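Arginase 1, mitochondrial (PDB 6VSU) hydrolyses L-arginine to urea and L-ornithine, and agmatine to putrescine and urea, as a manganese-dependent homohexameric mitochondrial enzyme of the arginase family. Local coordinates at residues 54-59 and 171-176; 160-163 and 167-170; 75-80 and 304-309; 71-76 and 86-91. All coordinates share one frame; numbering follows the deposited sequence.

Contact 1: 54-59 and 171-176; sequences NSSFLQ and DCFEGN. With NA (sodium ion), chain B.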
loop_
_atom_site.group_PDB
_atom_site.type_symbol
_atom_site.label_atom_id
_atom_site.label_comp_id
_atom_site.label_asym_id
_atom_site.label_seq_id
_atom_site.Cartn_x
_atom_site.Cartn_y
_atom_site.Cartn_z
ATOM N N ASN E 54 17.634 -19.177 8.082
ATOM C CA ASN E 54 17.954 -19.265 9.537
ATOM C C ASN E 54 17.068 -18.308 10.353
ATOM O O ASN E 54 17.218 -18.314 11.602
ATOM C CB ASN E 54 19.442 -19.038 9.749
ATOM C CG ASN E 54 20.216 -20.242 9.286
ATOM O OD1 ASN E 54 19.761 -21.374 9.508
ATOM N ND2 ASN E 54 21.329 -20.014 8.615
ATOM N N SER E 55 16.180 -17.553 9.678
ATOM C CA SER E 55 15.191 -16.621 10.264
ATOM C C SER E 55 14.144 -17.416 11.036
ATOM O O SER E 55 13.803 -18.476 10.641
ATOM C CB SER E 55 14.538 -15.772 9.178
ATOM O OG SER E 55 15.509 -15.006 8.515
ATOM N N SER E 56 13.621 -16.863 12.096
ATOM C CA SER E 56 12.621 -17.541 12.956
ATOM C C SER E 56 11.215 -17.115 12.555
ATOM O O SER E 56 10.324 -17.751 13.006
ATOM C CB SER E 56 12.858 -17.225 14.425
ATOM O OG SER E 56 12.931 -15.801 14.626
ATOM N N PHE E 57 11.026 -16.077 11.751
ATOM C CA PHE E 57 9.665 -15.571 11.454
ATOM C C PHE E 57 9.450 -15.404 9.937
ATOM O O PHE E 57 8.409 -15.830 9.462
ATOM C CB PHE E 57 9.368 -14.301 12.255
ATOM C CG PHE E 57 7.930 -13.820 12.208
ATOM C CD1 PHE E 57 6.913 -14.554 12.791
ATOM C CD2 PHE E 57 7.595 -12.638 11.568
ATOM C CE1 PHE E 57 5.585 -14.133 12.751
ATOM C CE2 PHE E 57 6.269 -12.227 11.494
ATOM C CZ PHE E 57 5.271 -12.967 12.094
ATOM N N LEU E 58 10.296 -14.667 9.242
ATOM C CA LEU E 58 10.140 -14.389 7.791
ATOM C C LEU E 58 11.534 -14.480 7.180
ATOM O O LEU E 58 12.512 -13.992 7.861
ATOM C CB LEU E 58 9.519 -12.989 7.590
ATOM C CG LEU E 58 8.050 -12.850 7.973
ATOM C CD1 LEU E 58 7.578 -11.396 7.939
ATOM C CD2 LEU E 58 7.148 -13.722 7.083
ATOM N N GLN E 59 11.627 -14.993 5.962
ATOM C CA GLN E 59 12.904 -15.250 5.256
ATOM C C GLN E 59 13.241 -14.162 4.225
ATOM O O GLN E 59 14.251 -14.325 3.487
ATOM C CB GLN E 59 12.803 -16.613 4.576
ATOM C CG GLN E 59 12.708 -17.793 5.540
ATOM C CD GLN E 59 12.829 -19.170 4.906
ATOM O OE1 GLN E 59 13.638 -19.419 3.996
ATOM N NE2 GLN E 59 12.036 -20.092 5.432
ATOM N N ASP E 171 21.549 -19.959 23.006
ATOM C CA ASP E 171 22.408 -21.122 22.758
ATOM C C ASP E 171 22.012 -21.767 21.419
ATOM O O ASP E 171 22.899 -22.057 20.591
ATOM C CB ASP E 171 22.295 -22.096 23.927
ATOM C CG ASP E 171 23.123 -23.327 23.654
ATOM O OD1 ASP E 171 24.315 -23.160 23.323
ATOM O OD2 ASP E 171 22.542 -24.403 23.658
ATOM N N CYS E 172 20.726 -22.017 21.225
ATOM C CA CYS E 172 20.229 -22.864 20.113
ATOM C C CYS E 172 18.738 -22.593 19.884
ATOM O O CYS E 172 17.932 -23.455 20.303
ATOM C CB CYS E 172 20.395 -24.341 20.462
ATOM S SG CYS E 172 20.375 -25.350 18.969
ATOM N N PHE E 173 18.413 -21.424 19.324
ATOM C CA PHE E 173 17.019 -20.981 19.082
ATOM C C PHE E 173 16.285 -21.992 18.198
ATOM O O PHE E 173 16.674 -22.220 17.052
ATOM C CB PHE E 173 16.965 -19.610 18.421
ATOM C CG PHE E 173 15.635 -18.950 18.648
ATOM C CD1 PHE E 173 15.262 -18.571 19.933
ATOM C CD2 PHE E 173 14.745 -18.763 17.598
ATOM C CE1 PHE E 173 14.016 -17.992 20.165
ATOM C CE2 PHE E 173 13.490 -18.209 17.842
ATOM C CZ PHE E 173 13.115 -17.845 19.126
ATOM N N GLU E 174 15.286 -22.637 18.786
ATOM C CA GLU E 174 14.391 -23.626 18.155
ATOM C C GLU E 174 15.180 -24.806 17.580
ATOM O O GLU E 174 14.744 -25.356 16.568
ATOM C CB GLU E 174 13.507 -22.870 17.159
ATOM C CG GLU E 174 12.435 -22.003 17.834
ATOM C CD GLU E 174 11.650 -21.031 16.932
ATOM O OE1 GLU E 174 10.427 -20.787 17.206
ATOM O OE2 GLU E 174 12.240 -20.510 15.959
ATOM N N GLY E 175 16.259 -25.240 18.237
ATOM C CA GLY E 175 17.088 -26.381 17.784
ATOM C C GLY E 175 18.033 -26.051 16.633
ATOM O O GLY E 175 18.750 -26.953 16.216
ATOM N N ASN E 176 18.111 -24.795 16.174
ATOM C CA ASN E 176 18.965 -24.420 15.025
ATOM C C ASN E 176 20.208 -23.704 15.560
ATOM O O ASN E 176 20.088 -22.566 15.958
ATOM C CB ASN E 176 18.187 -23.604 13.998
ATOM C CG ASN E 176 19.014 -23.227 12.787
ATOM O OD1 ASN E 176 20.141 -23.693 12.664
ATOM N ND2 ASN E 176 18.487 -22.364 11.915
HETATM NA NA NA B . 14.339 -12.356 9.299
HETATM O O HOH W 1 12.487 -13.713 10.982
#

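Contact 2: 160-163 and 167-170; sequences ILHL and PDIY. With MN (manganese (II) ion), chain C; ORN (L-ornithine), chain D.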
loop_
_atom_site.group_PDB
_atom_site.type_symbol
_atom_site.label_atom_id
_atom_site.label_comp_id
_atom_site.label_asym_id
_atom_site.label_seq_id
_atom_site.Cartn_x
_atom_site.Cartn_y
_atom_site.Cartn_z
ATOM N N ILE E 160 33.757 -5.992 18.672
ATOM C CA ILE E 160 32.531 -5.985 17.847
ATOM C C ILE E 160 31.558 -4.964 18.420
ATOM O O ILE E 160 31.281 -4.993 19.639
ATOM C CB ILE E 160 31.932 -7.404 17.771
ATOM C CG1 ILE E 160 32.891 -8.424 17.178
ATOM C CG2 ILE E 160 30.616 -7.411 17.019
ATOM C CD1 ILE E 160 32.303 -9.826 17.143
ATOM N N LEU E 161 31.091 -4.080 17.539
ATOM C CA LEU E 161 29.893 -3.238 17.768
ATOM C C LEU E 161 28.696 -3.864 17.012
ATOM O O LEU E 161 28.777 -4.065 15.805
ATOM C CB LEU E 161 30.154 -1.782 17.389
ATOM C CG LEU E 161 28.915 -0.885 17.453
ATOM C CD1 LEU E 161 28.450 -0.764 18.868
ATOM C CD2 LEU E 161 29.185 0.490 16.882
ATOM N N HIS E 162 27.725 -4.292 17.797
ATOM C CA HIS E 162 26.517 -5.033 17.414
ATOM C C HIS E 162 25.321 -4.111 17.661
ATOM O O HIS E 162 24.999 -3.858 18.789
ATOM C CB HIS E 162 26.470 -6.375 18.150
ATOM C CG HIS E 162 25.271 -7.182 17.831
ATOM N ND1 HIS E 162 24.727 -8.037 18.736
ATOM C CD2 HIS E 162 24.462 -7.187 16.743
ATOM C CE1 HIS E 162 23.630 -8.557 18.222
ATOM N NE2 HIS E 162 23.445 -8.061 16.983
ATOM N N LEU E 163 24.765 -3.540 16.609
ATOM C CA LEU E 163 23.581 -2.648 16.702
ATOM C C LEU E 163 22.340 -3.486 16.356
ATOM O O LEU E 163 22.261 -4.018 15.222
ATOM C CB LEU E 163 23.762 -1.471 15.725
ATOM C CG LEU E 163 24.741 -0.405 16.205
ATOM C CD1 LEU E 163 25.215 0.444 15.041
ATOM C CD2 LEU E 163 24.022 0.444 17.194
ATOM N N PRO E 167 19.692 -9.373 21.226
ATOM C CA PRO E 167 21.095 -9.758 21.457
ATOM C C PRO E 167 21.603 -10.936 20.618
ATOM O O PRO E 167 22.765 -11.123 20.529
ATOM C CB PRO E 167 21.140 -10.080 22.955
ATOM C CG PRO E 167 19.724 -10.312 23.332
ATOM C CD PRO E 167 18.822 -9.574 22.378
ATOM N N ASP E 168 20.691 -11.717 20.036
ATOM C CA ASP E 168 20.990 -12.896 19.178
ATOM C C ASP E 168 21.969 -13.869 19.855
ATOM O O ASP E 168 22.940 -14.335 19.225
ATOM C CB ASP E 168 21.439 -12.401 17.808
ATOM C CG ASP E 168 20.312 -11.682 17.090
ATOM O OD1 ASP E 168 19.151 -11.888 17.475
ATOM O OD2 ASP E 168 20.607 -10.946 16.154
ATOM N N ILE E 169 21.706 -14.246 21.087
ATOM C CA ILE E 169 22.736 -14.949 21.883
ATOM C C ILE E 169 22.156 -16.166 22.595
ATOM O O ILE E 169 22.830 -16.731 23.522
ATOM C CB ILE E 169 23.360 -13.892 22.779
ATOM C CG1 ILE E 169 24.798 -14.284 23.058
ATOM C CG2 ILE E 169 22.574 -13.622 24.049
ATOM C CD1 ILE E 169 25.551 -13.195 23.789
ATOM N N TYR E 170 20.974 -16.605 22.163
ATOM C CA TYR E 170 20.399 -17.893 22.580
ATOM C C TYR E 170 21.405 -18.975 22.152
ATOM O O TYR E 170 22.069 -18.882 21.133
ATOM C CB TYR E 170 19.075 -18.206 21.888
ATOM C CG TYR E 170 17.885 -17.335 22.183
ATOM C CD1 TYR E 170 17.033 -17.638 23.231
ATOM C CD2 TYR E 170 17.541 -16.279 21.359
ATOM C CE1 TYR E 170 15.871 -16.920 23.465
ATOM C CE2 TYR E 170 16.401 -15.528 21.606
ATOM C CZ TYR E 170 15.553 -15.840 22.656
ATOM O OH TYR E 170 14.400 -15.128 22.921
HETATM MN MN MN C . 19.830 -9.681 14.906
HETATM N N ORN D . 11.519 -13.935 18.780
HETATM C CA ORN D . 12.990 -13.825 18.616
HETATM C CB ORN D . 13.318 -12.745 17.587
HETATM C CG ORN D . 14.714 -12.838 16.997
HETATM C CD ORN D . 14.981 -11.756 15.967
HETATM N NE ORN D . 16.390 -11.507 15.672
HETATM C C ORN D . 13.641 -13.484 19.963
HETATM O O ORN D . 12.999 -13.714 20.988
HETATM O OXT ORN D . 14.773 -13.009 19.925
HETATM O O HOH W 2 17.961 -9.785 15.926
HETATM O O HOH W 3 18.524 -11.650 14.350
#

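Contact 3: 75-80 and 304-309; sequences GSTNSA and TAMVAA. With ORN (L-ornithine), chain F.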
loop_
_atom_site.group_PDB
_atom_site.type_symbol
_atom_site.label_atom_id
_atom_site.label_comp_id
_atom_site.label_asym_id
_atom_site.label_seq_id
_atom_site.Cartn_x
_atom_site.Cartn_y
_atom_site.Cartn_z
ATOM N N GLY E 75 19.111 7.084 -8.710
ATOM C CA GLY E 75 19.336 8.373 -9.371
ATOM C C GLY E 75 18.805 9.557 -8.545
ATOM O O GLY E 75 19.083 10.653 -8.938
ATOM N N SER E 76 18.016 9.339 -7.482
ATOM C CA SER E 76 17.513 10.393 -6.561
ATOM C C SER E 76 18.658 10.889 -5.669
ATOM O O SER E 76 18.506 11.945 -5.047
ATOM C CB SER E 76 16.334 9.896 -5.752
ATOM O OG SER E 76 16.725 8.964 -4.749
ATOM N N THR E 77 19.758 10.133 -5.579
ATOM C CA THR E 77 20.837 10.304 -4.563
ATOM C C THR E 77 22.034 10.888 -5.265
ATOM O O THR E 77 22.080 10.759 -6.481
ATOM C CB THR E 77 21.286 8.993 -3.919
ATOM O OG1 THR E 77 21.903 8.136 -4.904
ATOM C CG2 THR E 77 20.124 8.316 -3.232
ATOM N N ASN E 78 22.998 11.429 -4.524
ATOM C CA ASN E 78 24.320 11.689 -5.152
ATOM C C ASN E 78 25.338 10.733 -4.579
ATOM O O ASN E 78 25.020 10.008 -3.618
ATOM C CB ASN E 78 24.655 13.169 -5.187
ATOM C CG ASN E 78 25.149 13.701 -3.880
ATOM O OD1 ASN E 78 25.890 13.025 -3.222
ATOM N ND2 ASN E 78 24.822 14.950 -3.573
ATOM N N SER E 79 26.458 10.631 -5.259
ATOM C CA SER E 79 27.472 9.605 -4.969
ATOM C C SER E 79 28.401 10.041 -3.827
ATOM O O SER E 79 29.383 9.358 -3.602
ATOM C CB SER E 79 28.251 9.350 -6.188
ATOM O OG SER E 79 28.805 10.566 -6.699
ATOM N N ALA E 80 28.194 11.172 -3.173
ATOM C CA ALA E 80 29.034 11.565 -2.015
ATOM C C ALA E 80 28.417 11.035 -0.706
ATOM O O ALA E 80 27.240 11.235 -0.509
ATOM C CB ALA E 80 29.207 13.048 -1.988
ATOM N N THR E 304 13.058 1.411 3.346
ATOM C CA THR E 304 14.055 0.611 4.128
ATOM C C THR E 304 15.246 0.246 3.264
ATOM O O THR E 304 16.371 0.213 3.792
ATOM C CB THR E 304 13.440 -0.564 4.909
ATOM O OG1 THR E 304 12.214 -0.145 5.515
ATOM C CG2 THR E 304 14.366 -1.040 5.990
ATOM N N ALA E 305 15.064 0.126 1.953
ATOM C CA ALA E 305 16.188 -0.111 1.004
ATOM C C ALA E 305 17.108 1.110 1.072
ATOM O O ALA E 305 18.308 0.918 1.081
ATOM C CB ALA E 305 15.706 -0.387 -0.408
ATOM N N MET E 306 16.559 2.328 1.110
ATOM C CA MET E 306 17.384 3.566 1.146
ATOM C C MET E 306 18.082 3.695 2.520
ATOM O O MET E 306 19.237 4.139 2.579
ATOM C CB MET E 306 16.540 4.810 0.896
ATOM C CG MET E 306 15.744 4.688 -0.385
ATOM S SD MET E 306 16.858 4.733 -1.837
ATOM C CE MET E 306 17.591 6.368 -1.792
ATOM N N VAL E 307 17.402 3.304 3.589
ATOM C CA VAL E 307 18.024 3.182 4.941
ATOM C C VAL E 307 19.217 2.221 4.881
ATOM O O VAL E 307 20.293 2.574 5.396
ATOM C CB VAL E 307 16.989 2.722 5.989
ATOM C CG1 VAL E 307 17.624 2.213 7.301
ATOM C CG2 VAL E 307 16.008 3.826 6.283
ATOM N N ALA E 308 19.007 0.998 4.385
ATOM C CA ALA E 308 20.081 0.004 4.307
ATOM C C ALA E 308 21.234 0.552 3.446
ATOM O O ALA E 308 22.406 0.388 3.855
ATOM C CB ALA E 308 19.581 -1.320 3.776
ATOM N N ALA E 309 20.926 1.119 2.290
ATOM C CA ALA E 309 21.930 1.675 1.378
ATOM C C ALA E 309 22.728 2.771 2.095
ATOM O O ALA E 309 23.983 2.793 1.929
ATOM C CB ALA E 309 21.285 2.165 0.118
HETATM N N ORN F . 20.671 14.293 -6.742
HETATM C CA ORN F . 20.440 15.720 -6.415
HETATM C CB ORN F . 19.090 15.858 -5.706
HETATM C CG ORN F . 18.455 17.231 -5.837
HETATM C CD ORN F . 17.319 17.455 -4.857
HETATM N NE ORN F . 16.723 18.789 -4.901
HETATM C C ORN F . 21.554 16.206 -5.479
HETATM O O ORN F . 21.226 16.948 -4.568
HETATM O OXT ORN F . 22.683 15.786 -5.670
#

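Contact 4: 71-76 and 86-91; sequences AIWCGS and ELKDPR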
loop_
_atom_site.group_PDB
_atom_site.type_symbol
_atom_site.label_atom_id
_atom_site.label_comp_id
_atom_site.label_asym_id
_atom_site.label_seq_id
_atom_site.Cartn_x
_atom_site.Cartn_y
_atom_site.Cartn_z
ATOM N N ALA E 71 19.630 0.769 -4.382
ATOM C CA ALA E 71 19.334 1.990 -3.600
ATOM C C ALA E 71 20.626 2.808 -3.447
ATOM O O ALA E 71 20.561 4.035 -3.459
ATOM C CB ALA E 71 18.707 1.635 -2.261
ATOM N N ILE E 72 21.769 2.144 -3.362
ATOM C CA ILE E 72 23.078 2.854 -3.255
ATOM C C ILE E 72 23.260 3.738 -4.482
ATOM O O ILE E 72 23.797 4.838 -4.314
ATOM C CB ILE E 72 24.249 1.879 -3.073
ATOM C CG1 ILE E 72 24.216 1.158 -1.729
ATOM C CG2 ILE E 72 25.571 2.575 -3.231
ATOM C CD1 ILE E 72 25.200 -0.014 -1.696
ATOM N N TRP E 73 22.818 3.300 -5.648
ATOM C CA TRP E 73 23.096 4.000 -6.934
ATOM C C TRP E 73 21.853 4.684 -7.452
ATOM O O TRP E 73 21.927 5.135 -8.541
ATOM C CB TRP E 73 23.662 3.007 -7.981
ATOM C CG TRP E 73 24.957 2.423 -7.487
ATOM C CD1 TRP E 73 25.214 1.138 -7.119
ATOM C CD2 TRP E 73 26.157 3.160 -7.206
ATOM N NE1 TRP E 73 26.506 1.017 -6.675
ATOM C CE2 TRP E 73 27.118 2.236 -6.740
ATOM C CE3 TRP E 73 26.539 4.484 -7.378
ATOM C CZ2 TRP E 73 28.404 2.607 -6.351
ATOM C CZ3 TRP E 73 27.826 4.838 -7.024
ATOM C CH2 TRP E 73 28.741 3.921 -6.512
ATOM N N CYS E 74 20.777 4.761 -6.660
ATOM C CA CYS E 74 19.492 5.370 -7.065
ATOM C C CYS E 74 19.778 6.754 -7.622
ATOM O O CYS E 74 20.610 7.498 -7.061
ATOM C CB CYS E 74 18.512 5.449 -5.904
ATOM S SG CYS E 74 17.000 6.289 -6.372
ATOM N N GLY E 75 19.111 7.084 -8.710
ATOM C CA GLY E 75 19.336 8.373 -9.371
ATOM C C GLY E 75 18.805 9.557 -8.545
ATOM O O GLY E 75 19.083 10.653 -8.938
ATOM N N SER E 76 18.016 9.339 -7.482
ATOM C CA SER E 76 17.513 10.393 -6.561
ATOM C C SER E 76 18.658 10.889 -5.669
ATOM O O SER E 76 18.506 11.945 -5.047
ATOM C CB SER E 76 16.334 9.896 -5.752
ATOM O OG SER E 76 16.725 8.964 -4.749
ATOM N N GLU E 86 33.743 9.888 -2.159
ATOM C CA GLU E 86 33.190 9.681 -3.505
ATOM C C GLU E 86 33.080 8.171 -3.745
ATOM O O GLU E 86 34.122 7.504 -3.902
ATOM C CB GLU E 86 34.084 10.410 -4.507
ATOM C CG GLU E 86 33.634 10.258 -5.962
ATOM C CD GLU E 86 32.172 10.613 -6.208
ATOM O OE1 GLU E 86 31.836 11.861 -6.103
ATOM O OE2 GLU E 86 31.352 9.640 -6.340
ATOM N N LEU E 87 31.841 7.687 -3.806
ATOM C CA LEU E 87 31.479 6.257 -3.889
ATOM C C LEU E 87 31.778 5.722 -5.285
ATOM O O LEU E 87 31.940 4.520 -5.399
ATOM C CB LEU E 87 29.993 6.093 -3.543
ATOM C CG LEU E 87 29.636 6.301 -2.082
ATOM C CD1 LEU E 87 28.135 6.409 -1.916
ATOM C CD2 LEU E 87 30.204 5.168 -1.209
ATOM N N LYS E 88 31.921 6.559 -6.301
ATOM C CA LYS E 88 32.324 6.082 -7.644
ATOM C C LYS E 88 33.830 5.845 -7.731
ATOM O O LYS E 88 34.220 5.284 -8.763
ATOM C CB LYS E 88 31.910 7.083 -8.722
ATOM C CG LYS E 88 30.416 7.196 -8.922
ATOM C CD LYS E 88 30.069 8.404 -9.719
ATOM C CE LYS E 88 28.572 8.501 -9.914
ATOM N NZ LYS E 88 28.294 9.822 -10.534
ATOM N N ASP E 89 34.628 6.291 -6.755
ATOM C CA ASP E 89 36.066 5.904 -6.597
ATOM C C ASP E 89 36.153 4.471 -6.083
ATOM O O ASP E 89 35.690 4.155 -4.997
ATOM C CB ASP E 89 36.773 6.862 -5.657
ATOM C CG ASP E 89 38.273 6.794 -5.638
ATOM O OD1 ASP E 89 38.836 5.765 -6.122
ATOM O OD2 ASP E 89 38.869 7.775 -5.095
ATOM N N PRO E 90 36.643 3.520 -6.896
ATOM C CA PRO E 90 36.822 2.130 -6.455
ATOM C C PRO E 90 37.610 1.982 -5.148
ATOM O O PRO E 90 37.333 1.053 -4.368
ATOM C CB PRO E 90 37.611 1.477 -7.590
ATOM C CG PRO E 90 37.320 2.336 -8.819
ATOM C CD PRO E 90 37.060 3.746 -8.297
ATOM N N ARG E 91 38.533 2.900 -4.889
ATOM C CA ARG E 91 39.294 2.905 -3.624
ATOM C C ARG E 91 38.363 3.185 -2.450
ATOM O O ARG E 91 38.727 2.784 -1.309
ATOM C CB ARG E 91 40.391 3.954 -3.641
ATOM C CG ARG E 91 41.454 3.601 -4.656
ATOM C CD ARG E 91 42.436 4.716 -4.939
ATOM N NE ARG E 91 41.692 5.903 -5.344
ATOM C CZ ARG E 91 42.248 7.011 -5.772
ATOM N NH1 ARG E 91 43.554 7.083 -5.949
ATOM N NH2 ARG E 91 41.483 8.036 -6.073
#

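Contact 1: 54-59 and 171-176
The amide nitrogen ND2 of N176 donates to OD1 of N54 over 2.9 Å. The bond is nearly straight, with an N-H...O angle of 171°. The acceptor lies in the amide plane of N176, but the donor stands 31° off the carbonyl plane of N54, and the two amide planes are 52° apart. Each amide has a second bond: N54 ND2 reaches S141, and N176 OD1 takes the backbone N-H of Y178. These second bonds are consistent with the amide orientations as modelled.

Farther along the loop, S56 offers its CB rather than its hydroxyl. CB meets CE2 at the edge of the F173 ring at 3.6 Å, near the ring plane. It also lies 3.7 Å from OE2 of E174. S56 OG bonds H180 instead.

The 54-59 loop also helps bind sodium. L58 O holds the ion at 2.8 Å, S262 and E292 also bind it, and water 1 links the ion to L58 N. S56 binds ornithine, and E174 to N176 are thought to bind substrate. One firm amide bond and a light carbon contact therefore tie together two loops at the mouth of the active site.

Contact 2: 160-163 and 167-170
This contact borders the manganese and ornithine site of arginase: H162, at the end of a core strand, meets P167 and D168 of the following loop. Both approach the edge of the imidazole: P167 O lies 3.6 Å from H162 CE1, and D168 OD2 lies 4.1 Å from H162 NE2. H162 CG stands anti to the backbone N (chi1 179°), which sends the ring toward the loop. Q198 bonds both H162 ND1 and P167 O. H162 NE2 bonds D164, a manganese ligand, so H162 acts as a second-shell residue.

D168 OD2 binds manganese at 1.9 Å, alongside H140, D164 and two waters. Its OD1 accepts from water 2 at 2.9 Å and takes a weak bond from ornithine NE. At the other end of the ligand, Y170 OH donates to ornithine O over 2.8 Å, while ornithine OXT lies at the edge of the Y170 ring. A phenylalanine at Y170 would probably leave that carboxylate oxygen without its hydroxyl donor.

The H162 ring is stacked on F184 of helix 183-189, which D168 also touches. Strand 158-163 runs in the parallel sheet between strands 244-249 and 193-201.

Contact 3: 75-80 and 304-309
The backbones stay well apart: the nearest CA atoms, those of T77 and M306, are 9.5 Å from each other. Side chains alone bridge loop 75-80 and helix 304-309. Methyl meets methyl, tip to tip, with T77 CG2 3.5 Å from M306 CE. The M306 chain is bent at chi2 and chi3 (-69° and -64°), and its end still projects from the helix to the loop. The same CE lies 4.0 Å from S76 OG. The contact is small and rests on this one methyl group. The T77 hydroxyl is used within the loop, where OG1 bonds C74 O.

N78 works on the ligand side. Its OD1 accepts from A80 N at 3.0 Å, forming an Asx turn. That bond is consistent with the amide being held so that ND2 donates to ornithine OXT at 3.1 Å with an angle of 158°. A leucine here has neither polar atom, and would probably leave the Asx turn unclosed and OXT without this donor. D168 and Y170 of a neighbouring subunit bond the same ornithine, so the loop completes an active site across the hexamer interface. S76 O also accepts from H263 of that subunit.

M306 further packs on A71 of helix 64-72. A308 and A309 of helix 303-319 lie on I68, A71 and I72 of that helix, and R313, farther along helix 303-319, bonds N78 O.

Contact 4: 71-76 and 86-91
E86 opens a type I beta turn, closed by D89 N to E86 O at 3.1 Å, that brings L87 and K88 to the indole of W73. The E86 carboxylate braces the turn: K88 N donates to the anti lone pair of OE2 at 3.1 Å, and S79 OG bonds the same oxygen.

L87 comes next. Its carbonyl oxygen lies 3.4 Å from W73 CH2, at the ring edge and near the plane, and its CB is 3.9 Å from the same carbon. The indole thus meets the turn with the far corner of its six-membered ring. K88 adds its CG, 4.0 Å from W73 CZ3, and its extended chain runs on beyond. On one indole face sits CG2 of the preceding I72.

D89 turns to R91. Its OD1 accepts from R91 N, an Asx turn, and its OD2 takes R91 NH2 at 2.8 Å in a salt bridge. R91 NE reaches OD1 on its syn side at 3.0 Å, so the guanidinium grips the carboxylate side-on with two nitrogens. The arginine side chain folds back on D89, and its NH1 bonds G38 O.

W73 follows the end of helix 64-72, and both W73 and L87 touch L93 of strand 93-98, the strand that 86-91 leads into. P90 and R91 pack on helix 7-37, while L87 meets R313 of helix 303-319.

Contact 2 is the buried one, at the end of a central strand, and its chemistry is metal and carboxylate. Contact 1 lies at the surface over the same active site and relies on a side-chain amide bond; the two adjoin in sequence, with centres 15 Å apart. Contacts 3 and 4 are partly buried. Contact 3 is mostly methyl packing, and contact 4 sets an indole edge against a backbone carbonyl and aliphatic carbons. They share G75 and S76, with centres 8 Å apart, and S79 probably hydrogen-bonds E86 and L87. Their centres lie 26 to 34 Å from those of contacts 1 and 2. The hexamer joins the regions: loop 75-80 reaches a neighbouring subunit's ornithine.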